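Local structure of amine oxidase domain-containing protein (Pyrococcus furiosus, 3NRN) at residues A[55-60]-A[178-184]. The protein is of unknown function but binds adenosine monophosphate and is probably an oxidoreductase of the flavin-containing amine oxidase type. Residues are numbered along the deposited sequence; the frame is centred on the assembly and turned at random.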
ATOM      1  N   HIS A  55       1.536   9.398  -2.138  1.00 26.00           N
ATOM      2  CA  HIS A  55       1.185  10.410  -1.135  1.00 27.80           C
ATOM      3  C   HIS A  55      -0.303  10.343  -0.854  1.00 24.86           C
ATOM      4  O   HIS A  55      -0.943  11.353  -0.551  1.00 26.67           O
ATOM      5  CB  HIS A  55       1.549  11.797  -1.671  1.00 31.25           C
ATOM      6  CG  HIS A  55       3.020  11.991  -1.870  1.00 33.07           C
ATOM      7  ND1 HIS A  55       3.542  12.746  -2.899  1.00 32.32           N
ATOM      8  CD2 HIS A  55       4.081  11.519  -1.174  1.00 19.65           C
ATOM      9  CE1 HIS A  55       4.861  12.728  -2.829  1.00 20.36           C
ATOM     10  NE2 HIS A  55       5.213  11.991  -1.792  1.00 28.01           N
HETATM   11  N   MSE A  56      -0.840   9.132  -0.947  1.00 25.93           N
HETATM   12  CA  MSE A  56      -2.264   8.889  -0.778  1.00 24.17           C
HETATM   13  C   MSE A  56      -2.519   7.597   0.001  1.00 27.62           C
HETATM   14  O   MSE A  56      -1.707   6.675  -0.017  1.00 27.47           O
HETATM   15  CB  MSE A  56      -2.889   8.803  -2.180  1.00 25.16           C
HETATM   16  CG  MSE A  56      -4.396   8.570  -2.278  1.00 30.30           C
HETATM   17 SE   MSE A  56      -4.952   8.578  -4.038  1.00 25.47          SE
HETATM   18  CE  MSE A  56      -3.951   7.289  -4.691  1.00 25.21           C
ATOM     19  N   ILE A  57      -3.650   7.548   0.690  1.00 22.40           N
ATOM     20  CA  ILE A  57      -4.047   6.377   1.455  1.00 22.17           C
ATOM     21  C   ILE A  57      -5.319   5.884   0.764  1.00 25.11           C
ATOM     22  O   ILE A  57      -6.219   6.671   0.499  1.00 25.09           O
ATOM     23  CB  ILE A  57      -4.307   6.767   2.932  1.00 22.89           C
ATOM     24  CG1 ILE A  57      -3.010   7.316   3.539  1.00 15.57           C
ATOM     25  CG2 ILE A  57      -4.824   5.567   3.724  1.00 22.02           C
ATOM     26  CD1 ILE A  57      -3.148   7.856   4.959  1.00 27.29           C
ATOM     27  N   PRO A  58      -5.406   4.576   0.456  1.00 24.61           N
ATOM     28  CA  PRO A  58      -6.576   4.002  -0.221  1.00 24.77           C
ATOM     29  C   PRO A  58      -7.957   4.370   0.329  1.00 24.67           C
ATOM     30  O   PRO A  58      -8.899   4.589  -0.438  1.00 21.05           O
ATOM     31  CB  PRO A  58      -6.308   2.497  -0.163  1.00 21.24           C
ATOM     32  CG  PRO A  58      -4.809   2.425  -0.188  1.00 21.86           C
ATOM     33  CD  PRO A  58      -4.433   3.524   0.787  1.00 19.01           C
ATOM     34  N   HIS A  59      -8.091   4.439   1.645  1.00 22.18           N
ATOM     35  CA  HIS A  59      -9.383   4.771   2.235  1.00 20.70           C
ATOM     36  C   HIS A  59      -9.337   6.072   3.022  1.00 18.59           C
ATOM     37  O   HIS A  59     -10.159   6.306   3.904  1.00 22.54           O
ATOM     38  CB  HIS A  59      -9.857   3.608   3.115  1.00 23.44           C
ATOM     39  CG  HIS A  59     -10.056   2.333   2.357  1.00 26.27           C
ATOM     40  ND1 HIS A  59     -11.082   2.160   1.452  1.00 19.13           N
ATOM     41  CD2 HIS A  59      -9.325   1.191   2.320  1.00 16.55           C
ATOM     42  CE1 HIS A  59     -10.972   0.969   0.888  1.00 22.21           C
ATOM     43  NE2 HIS A  59      -9.914   0.363   1.397  1.00 18.85           N
ATOM     44  N   GLY A  60      -8.359   6.912   2.696  1.00 22.41           N
ATOM     45  CA  GLY A  60      -8.217   8.200   3.350  1.00 22.52           C
ATOM     46  C   GLY A  60      -8.224   8.243   4.868  1.00 24.75           C
ATOM     47  O   GLY A  60      -7.475   7.532   5.546  1.00 19.25           O
ATOM     48  N   TRP A 178     -15.163   2.010   4.375  1.00 23.14           N
ATOM     49  CA  TRP A 178     -14.256   3.130   4.587  1.00 25.39           C
ATOM     50  C   TRP A 178     -14.198   4.187   3.507  1.00 26.78           C
ATOM     51  O   TRP A 178     -13.445   5.152   3.630  1.00 24.52           O
ATOM     52  CB  TRP A 178     -12.848   2.600   4.856  1.00 19.50           C
ATOM     53  CG  TRP A 178     -12.826   1.546   5.915  1.00 14.49           C
ATOM     54  CD1 TRP A 178     -13.472   1.581   7.125  1.00 22.64           C
ATOM     55  CD2 TRP A 178     -12.088   0.328   5.891  1.00 18.22           C
ATOM     56  NE1 TRP A 178     -13.172   0.455   7.856  1.00 20.31           N
ATOM     57  CE2 TRP A 178     -12.323  -0.331   7.122  1.00 22.61           C
ATOM     58  CE3 TRP A 178     -11.241  -0.279   4.947  1.00 23.72           C
ATOM     59  CZ2 TRP A 178     -11.743  -1.565   7.431  1.00 20.24           C
ATOM     60  CZ3 TRP A 178     -10.666  -1.510   5.258  1.00 19.12           C
ATOM     61  CH2 TRP A 178     -10.921  -2.137   6.489  1.00 21.61           C
ATOM     62  N   GLY A 179     -14.976   4.004   2.444  1.00 23.56           N
ATOM     63  CA  GLY A 179     -15.005   4.995   1.385  1.00 21.39           C
ATOM     64  C   GLY A 179     -13.812   5.073   0.455  1.00 26.14           C
ATOM     65  O   GLY A 179     -13.093   4.092   0.266  1.00 28.85           O
ATOM     66  N   GLY A 180     -13.621   6.258  -0.127  1.00 19.98           N
ATOM     67  CA  GLY A 180     -12.537   6.496  -1.063  1.00 20.62           C
ATOM     68  C   GLY A 180     -11.228   6.916  -0.428  1.00 24.10           C
ATOM     69  O   GLY A 180     -11.127   6.990   0.795  1.00 16.51           O
ATOM     70  N   PRO A 181     -10.211   7.235  -1.248  1.00 22.29           N
ATOM     71  CA  PRO A 181      -8.874   7.651  -0.823  1.00 29.71           C
ATOM     72  C   PRO A 181      -8.761   9.064  -0.284  1.00 28.16           C
ATOM     73  O   PRO A 181      -9.715   9.840  -0.303  1.00 34.37           O
ATOM     74  CB  PRO A 181      -8.053   7.473  -2.091  1.00 29.26           C
ATOM     75  CG  PRO A 181      -9.009   7.974  -3.125  1.00 31.12           C
ATOM     76  CD  PRO A 181     -10.329   7.316  -2.716  1.00 25.98           C
ATOM     77  N   GLY A 182      -7.560   9.386   0.183  1.00 28.95           N
ATOM     78  CA  GLY A 182      -7.284  10.701   0.720  1.00 28.40           C
ATOM     79  C   GLY A 182      -5.815  11.017   0.549  1.00 32.73           C
ATOM     80  O   GLY A 182      -4.973  10.118   0.598  1.00 28.72           O
ATOM     81  N   LEU A 183      -5.516  12.295   0.336  1.00 31.96           N
ATOM     82  CA  LEU A 183      -4.149  12.766   0.160  1.00 26.09           C
ATOM     83  C   LEU A 183      -3.547  13.142   1.511  1.00 26.68           C
ATOM     84  O   LEU A 183      -4.267  13.473   2.452  1.00 26.52           O
ATOM     85  CB  LEU A 183      -4.128  13.982  -0.767  1.00 27.51           C
ATOM     86  CG  LEU A 183      -4.569  13.778  -2.220  1.00 30.27           C
ATOM     87  CD1 LEU A 183      -4.463  15.103  -2.976  1.00 23.57           C
ATOM     88  CD2 LEU A 183      -3.691  12.732  -2.882  1.00 21.03           C
ATOM     89  N   ILE A 184      -2.220  13.098   1.587  1.00 25.02           N
ATOM     90  CA  ILE A 184      -1.497  13.402   2.811  1.00 27.62           C
ATOM     91  C   ILE A 184      -0.692  14.697   2.699  1.00 25.97           C
ATOM     92  O   ILE A 184       0.211  14.799   1.870  1.00 21.32           O
ATOM     93  CB  ILE A 184      -0.495  12.280   3.146  1.00 28.41           C
ATOM     94  CG1 ILE A 184      -1.156  10.909   2.972  1.00 22.35           C
ATOM     95  CG2 ILE A 184       0.015  12.459   4.562  1.00 20.20           C
ATOM     96  CD1 ILE A 184      -0.187   9.769   3.070  1.00 26.30           C
TER
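Ile57 and Gly182 face each other as an antiparallel hydrogen-bonded pair. Ile57 N reaches Gly182 O at 2.9 Å, Gly182 N returns to Ile57 O at 3.0 Å, and that same carbonyl also takes Gly60 N, closing a type I turn over residues 57-60. The turn packs Gly60 closely on the strand, its CA 3.4 Å from Gly182 N, an approach made possible by two residues without side chains. Two residues along, Ile184 N donates to His55 O. Strand 182-184 is the middle of a small three-stranded antiparallel sheet, with 56-57 on one flank and 78-80 on the other. On one face selenomethionine Met56, its CG anti to the backbone N (chi1 -179°), runs beside Pro181, CG to CB 3.8 Å; on the other, the Ile57 and Ile184 side chains cross at about a right angle, CG1 of Ile57 meeting CD1 of Ile184. The contact opens to solvent where the chain leaves helix 165-178, at the partly exposed Gly179 and Gly180. There His59 does the joining: ND1 donates to Gly179 O (3.0 Å) almost within the ring plane, while Trp178 turns its CE3 edge onto one imidazole face, planes at 70°. Trp178 NE1 is held by Trp411 O.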